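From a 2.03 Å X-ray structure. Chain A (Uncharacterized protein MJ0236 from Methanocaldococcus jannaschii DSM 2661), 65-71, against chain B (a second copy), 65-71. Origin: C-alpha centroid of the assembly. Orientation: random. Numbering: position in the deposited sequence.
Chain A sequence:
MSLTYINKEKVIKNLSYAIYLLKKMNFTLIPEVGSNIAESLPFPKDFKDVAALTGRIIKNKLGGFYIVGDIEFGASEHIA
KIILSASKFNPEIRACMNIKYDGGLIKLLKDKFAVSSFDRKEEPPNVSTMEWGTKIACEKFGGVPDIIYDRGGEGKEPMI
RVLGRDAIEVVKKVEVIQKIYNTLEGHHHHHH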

ATOM      1  N   PHE A  65     -13.138   1.007  -3.706  1.00 27.23           N
ATOM      2  CA  PHE A  65     -12.346   2.151  -3.273  1.00 26.37           C
ATOM      3  C   PHE A  65     -11.078   1.751  -2.526  1.00 25.77           C
ATOM      4  O   PHE A  65     -10.904   0.593  -2.164  1.00 26.69           O
ATOM      5  CB  PHE A  65     -13.214   3.058  -2.393  1.00 25.02           C
ATOM      6  CG  PHE A  65     -13.906   2.333  -1.271  1.00 26.74           C
ATOM      7  CD1 PHE A  65     -13.302   2.211  -0.025  1.00 26.28           C
ATOM      8  CD2 PHE A  65     -15.157   1.747  -1.471  1.00 29.44           C
ATOM      9  CE1 PHE A  65     -13.934   1.517   1.010  1.00 27.72           C
ATOM     10  CE2 PHE A  65     -15.802   1.048  -0.442  1.00 29.24           C
ATOM     11  CZ  PHE A  65     -15.186   0.933   0.799  1.00 28.08           C
ATOM     12  N   TYR A  66     -10.205   2.728  -2.300  1.00 25.37           N
ATOM     13  CA  TYR A  66      -8.949   2.530  -1.581  1.00 25.37           C
ATOM     14  C   TYR A  66      -8.979   3.367  -0.303  1.00 28.23           C
ATOM     15  O   TYR A  66      -9.351   4.552  -0.337  1.00 25.90           O
ATOM     16  CB  TYR A  66      -7.758   3.022  -2.409  1.00 23.89           C
ATOM     17  CG  TYR A  66      -7.485   2.277  -3.695  1.00 25.40           C
ATOM     18  CD1 TYR A  66      -6.854   1.030  -3.688  1.00 26.94           C
ATOM     19  CD2 TYR A  66      -7.789   2.855  -4.928  1.00 26.34           C
ATOM     20  CE1 TYR A  66      -6.523   0.385  -4.881  1.00 26.53           C
ATOM     21  CE2 TYR A  66      -7.463   2.217  -6.127  1.00 26.65           C
ATOM     22  CZ  TYR A  66      -6.830   0.986  -6.092  1.00 28.38           C
ATOM     23  OH  TYR A  66      -6.509   0.359  -7.271  1.00 30.13           O
ATOM     24  N   ILE A  67      -8.583   2.754   0.810  1.00 25.29           N
ATOM     25  CA  ILE A  67      -8.508   3.444   2.092  1.00 25.52           C
ATOM     26  C   ILE A  67      -7.011   3.683   2.229  1.00 25.67           C
ATOM     27  O   ILE A  67      -6.253   2.756   2.490  1.00 25.92           O
ATOM     28  CB  ILE A  67      -9.049   2.550   3.238  1.00 24.05           C
ATOM     29  CG1 ILE A  67     -10.561   2.373   3.062  1.00 25.74           C
ATOM     30  CG2 ILE A  67      -8.747   3.167   4.592  1.00 26.08           C
ATOM     31  CD1 ILE A  67     -11.225   1.544   4.141  1.00 29.89           C
ATOM     32  N   VAL A  68      -6.588   4.927   2.025  1.00 24.28           N
ATOM     33  CA  VAL A  68      -5.172   5.263   2.048  1.00 24.35           C
ATOM     34  C   VAL A  68      -4.611   5.939   3.296  1.00 24.84           C
ATOM     35  O   VAL A  68      -5.166   6.919   3.797  1.00 23.87           O
ATOM     36  CB  VAL A  68      -4.814   6.159   0.828  1.00 27.15           C
ATOM     37  CG1 VAL A  68      -3.298   6.259   0.686  1.00 25.88           C
ATOM     38  CG2 VAL A  68      -5.445   5.604  -0.449  1.00 25.01           C
ATOM     39  N   GLY A  69      -3.483   5.414   3.781  1.00 25.27           N
ATOM     40  CA  GLY A  69      -2.833   6.006   4.935  1.00 25.58           C
ATOM     41  C   GLY A  69      -3.072   5.339   6.272  1.00 26.96           C
ATOM     42  O   GLY A  69      -3.621   4.241   6.349  1.00 26.51           O
ATOM     43  N   ASP A  70      -2.652   6.018   7.331  1.00 26.43           N
ATOM     44  CA  ASP A  70      -2.802   5.504   8.684  1.00 28.40           C
ATOM     45  C   ASP A  70      -3.630   6.458   9.517  1.00 28.36           C
ATOM     46  O   ASP A  70      -3.790   7.625   9.168  1.00 28.19           O
ATOM     47  CB  ASP A  70      -1.446   5.386   9.376  1.00 31.52           C
ATOM     48  CG  ASP A  70      -0.418   4.667   8.546  1.00 35.73           C
ATOM     49  OD1 ASP A  70      -0.633   3.484   8.216  1.00 37.69           O
ATOM     50  OD2 ASP A  70       0.613   5.295   8.228  1.00 39.23           O
ATOM     51  N   ILE A  71      -4.125   5.958  10.642  1.00 27.75           N
ATOM     52  CA  ILE A  71      -4.893   6.783  11.557  1.00 28.70           C
ATOM     53  C   ILE A  71      -3.867   7.458  12.468  1.00 28.94           C
ATOM     54  O   ILE A  71      -3.034   6.781  13.069  1.00 26.89           O
ATOM     55  CB  ILE A  71      -5.834   5.919  12.410  1.00 28.10           C
ATOM     56  CG1 ILE A  71      -6.849   5.219  11.498  1.00 29.85           C
ATOM     57  CG2 ILE A  71      -6.527   6.781  13.453  1.00 28.35           C
ATOM     58  CD1 ILE A  71      -7.590   4.096  12.162  1.00 32.63           C
TER
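Chain B (65-71) FYIVGDI

No hydrogen bond passes directly between these two stretches, although both are extended and strand-like over residues 65 to 67; what joins them is side-chain packing around one valine pair, with a tyrosine-on-valine contact repeated on each chain in nearly identical form. The example illustrates a general property of contacts between two copies of one protein: when the same segment meets itself across an approximate twofold relation, each direct packing contact away from the centre has its reciprocal, and the residue nearest the centre meets its own counterpart.

Here that residue is V68. Its two CA atoms lie 7.7 Å apart, the register point of the contact, and V68(A) CG2 touches V68(B) CG2 at 3.6 Å. Chain B runs across chain A in a roughly antiparallel sense, the CA 66 to CA 70 directions being 150° apart. Its backbone repeats that of chain A closely: Y66(B) and I67(B) have extended angles of -118/135 and -103/111, V68(B) continues at -106/133, and G69(B) then turns to positive phi, 97/-174. The alternation of an extended chain sends the CA-to-CB bonds of Y66(B) and V68(B) toward chain A and that of I67(B) away, so I67(B) takes no part.

Each tyrosine packs against the valine of the other copy. V68(B), in the t rotamer, places CG1 over one face of the Y66(A) ring, 3.8 Å from its centroid and 23° off the normal, a CH-pi contact whose closest approach is V68(B) CG1 to Y66(A) CG at 3.5 Å. In return, Y66(B), with chi1 in m, presents a ring face to V68(A) CG1, which lies 3.6 Å from Y66(B) CG.

Beyond the valine, each tyrosine reaches the opposing glycine. Y66(B) OH comes to 3.5 Å from G69(A) CA, and Y66(A) OH comes equally near G69(B) CA. An ideal CB on G69(B) would stand 3.4 Å from Y66(A) OH, close but without a severe clash, while its backbone angles would jam that CB against the preceding carbonyl oxygen; the latter constraint by itself calls for glycine.

Polar groups of the two chains also meet through solvent. A water lies 2.9 Å from Y66(A) OH and donates a hydrogen bond to D70(B) OD2 at 2.6 Å, bridging the two chains. The stretches together bury 305 Å², nearly all of it on Y66, V68 and G69, whereas F65(B) and I71(B) lie beyond reach of chain A.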

ATOM      1  N   PHE B  65       3.656  12.183  -0.117  1.00 29.91           N
ATOM      2  CA  PHE B  65       2.453  11.834  -0.855  1.00 30.03           C
ATOM      3  C   PHE B  65       2.334  10.321  -1.053  1.00 29.47           C
ATOM      4  O   PHE B  65       3.286   9.584  -0.820  1.00 29.01           O
ATOM      5  CB  PHE B  65       2.471  12.543  -2.210  1.00 30.10           C
ATOM      6  CG  PHE B  65       3.678  12.216  -3.052  1.00 33.67           C
ATOM      7  CD1 PHE B  65       3.601  11.263  -4.064  1.00 34.07           C
ATOM      8  CD2 PHE B  65       4.891  12.863  -2.835  1.00 35.01           C
ATOM      9  CE1 PHE B  65       4.716  10.959  -4.852  1.00 35.26           C
ATOM     10  CE2 PHE B  65       6.016  12.563  -3.619  1.00 36.01           C
ATOM     11  CZ  PHE B  65       5.924  11.610  -4.630  1.00 34.30           C
ATOM     12  N   TYR B  66       1.155   9.874  -1.474  1.00 26.41           N
ATOM     13  CA  TYR B  66       0.900   8.458  -1.722  1.00 26.43           C
ATOM     14  C   TYR B  66       0.556   8.229  -3.192  1.00 27.32           C
ATOM     15  O   TYR B  66      -0.245   8.981  -3.780  1.00 26.10           O
ATOM     16  CB  TYR B  66      -0.304   7.958  -0.911  1.00 25.00           C
ATOM     17  CG  TYR B  66      -0.175   8.027   0.590  1.00 28.09           C
ATOM     18  CD1 TYR B  66       0.683   7.169   1.275  1.00 27.91           C
ATOM     19  CD2 TYR B  66      -0.956   8.916   1.332  1.00 26.36           C
ATOM     20  CE1 TYR B  66       0.755   7.189   2.663  1.00 28.32           C
ATOM     21  CE2 TYR B  66      -0.891   8.943   2.714  1.00 28.10           C
ATOM     22  CZ  TYR B  66      -0.033   8.072   3.374  1.00 29.66           C
ATOM     23  OH  TYR B  66       0.023   8.068   4.750  1.00 29.66           O
ATOM     24  N   ILE B  67       1.147   7.197  -3.784  1.00 25.96           N
ATOM     25  CA  ILE B  67       0.822   6.843  -5.160  1.00 26.52           C
ATOM     26  C   ILE B  67      -0.085   5.621  -5.004  1.00 26.49           C
ATOM     27  O   ILE B  67       0.361   4.548  -4.596  1.00 24.55           O
ATOM     28  CB  ILE B  67       2.078   6.527  -5.976  1.00 27.31           C
ATOM     29  CG1 ILE B  67       2.965   7.779  -6.016  1.00 31.37           C
ATOM     30  CG2 ILE B  67       1.687   6.128  -7.396  1.00 28.16           C
ATOM     31  CD1 ILE B  67       4.184   7.672  -6.890  1.00 33.35           C
ATOM     32  N   VAL B  68      -1.362   5.805  -5.323  1.00 24.94           N
ATOM     33  CA  VAL B  68      -2.367   4.761  -5.134  1.00 26.51           C
ATOM     34  C   VAL B  68      -2.886   4.043  -6.378  1.00 28.47           C
ATOM     35  O   VAL B  68      -3.268   4.682  -7.356  1.00 29.38           O
ATOM     36  CB  VAL B  68      -3.600   5.355  -4.381  1.00 26.55           C
ATOM     37  CG1 VAL B  68      -4.552   4.235  -3.925  1.00 24.68           C
ATOM     38  CG2 VAL B  68      -3.123   6.197  -3.190  1.00 26.68           C
ATOM     39  N   GLY B  69      -2.928   2.713  -6.311  1.00 27.81           N
ATOM     40  CA  GLY B  69      -3.432   1.931  -7.424  1.00 27.91           C
ATOM     41  C   GLY B  69      -2.364   1.376  -8.353  1.00 30.21           C
ATOM     42  O   GLY B  69      -1.162   1.502  -8.092  1.00 29.77           O
ATOM     43  N   ASP B  70      -2.812   0.763  -9.445  1.00 29.54           N
ATOM     44  CA  ASP B  70      -1.917   0.161 -10.426  1.00 30.96           C
ATOM     45  C   ASP B  70      -2.086   0.825 -11.775  1.00 30.57           C
ATOM     46  O   ASP B  70      -3.086   1.496 -12.028  1.00 27.30           O
ATOM     47  CB  ASP B  70      -2.232  -1.330 -10.589  1.00 32.84           C
ATOM     48  CG  ASP B  70      -2.298  -2.056  -9.267  1.00 34.87           C
ATOM     49  OD1 ASP B  70      -1.302  -2.009  -8.514  1.00 37.12           O
ATOM     50  OD2 ASP B  70      -3.348  -2.669  -8.986  1.00 38.39           O
ATOM     51  N   ILE B  71      -1.105   0.623 -12.647  1.00 30.25           N
ATOM     52  CA  ILE B  71      -1.187   1.185 -13.975  1.00 30.89           C
ATOM     53  C   ILE B  71      -1.932   0.189 -14.839  1.00 30.47           C
ATOM     54  O   ILE B  71      -1.524  -0.957 -14.969  1.00 31.03           O
ATOM     55  CB  ILE B  71       0.196   1.438 -14.564  1.00 29.42           C
ATOM     56  CG1 ILE B  71       0.871   2.557 -13.780  1.00 33.15           C
ATOM     57  CG2 ILE B  71       0.075   1.807 -16.026  1.00 28.68           C
ATOM     58  CD1 ILE B  71       2.283   2.855 -14.223  1.00 35.73           C
TER
HETATM   59  O   HOH W   1      -4.870  -1.973  -6.968  1.00 44.91           O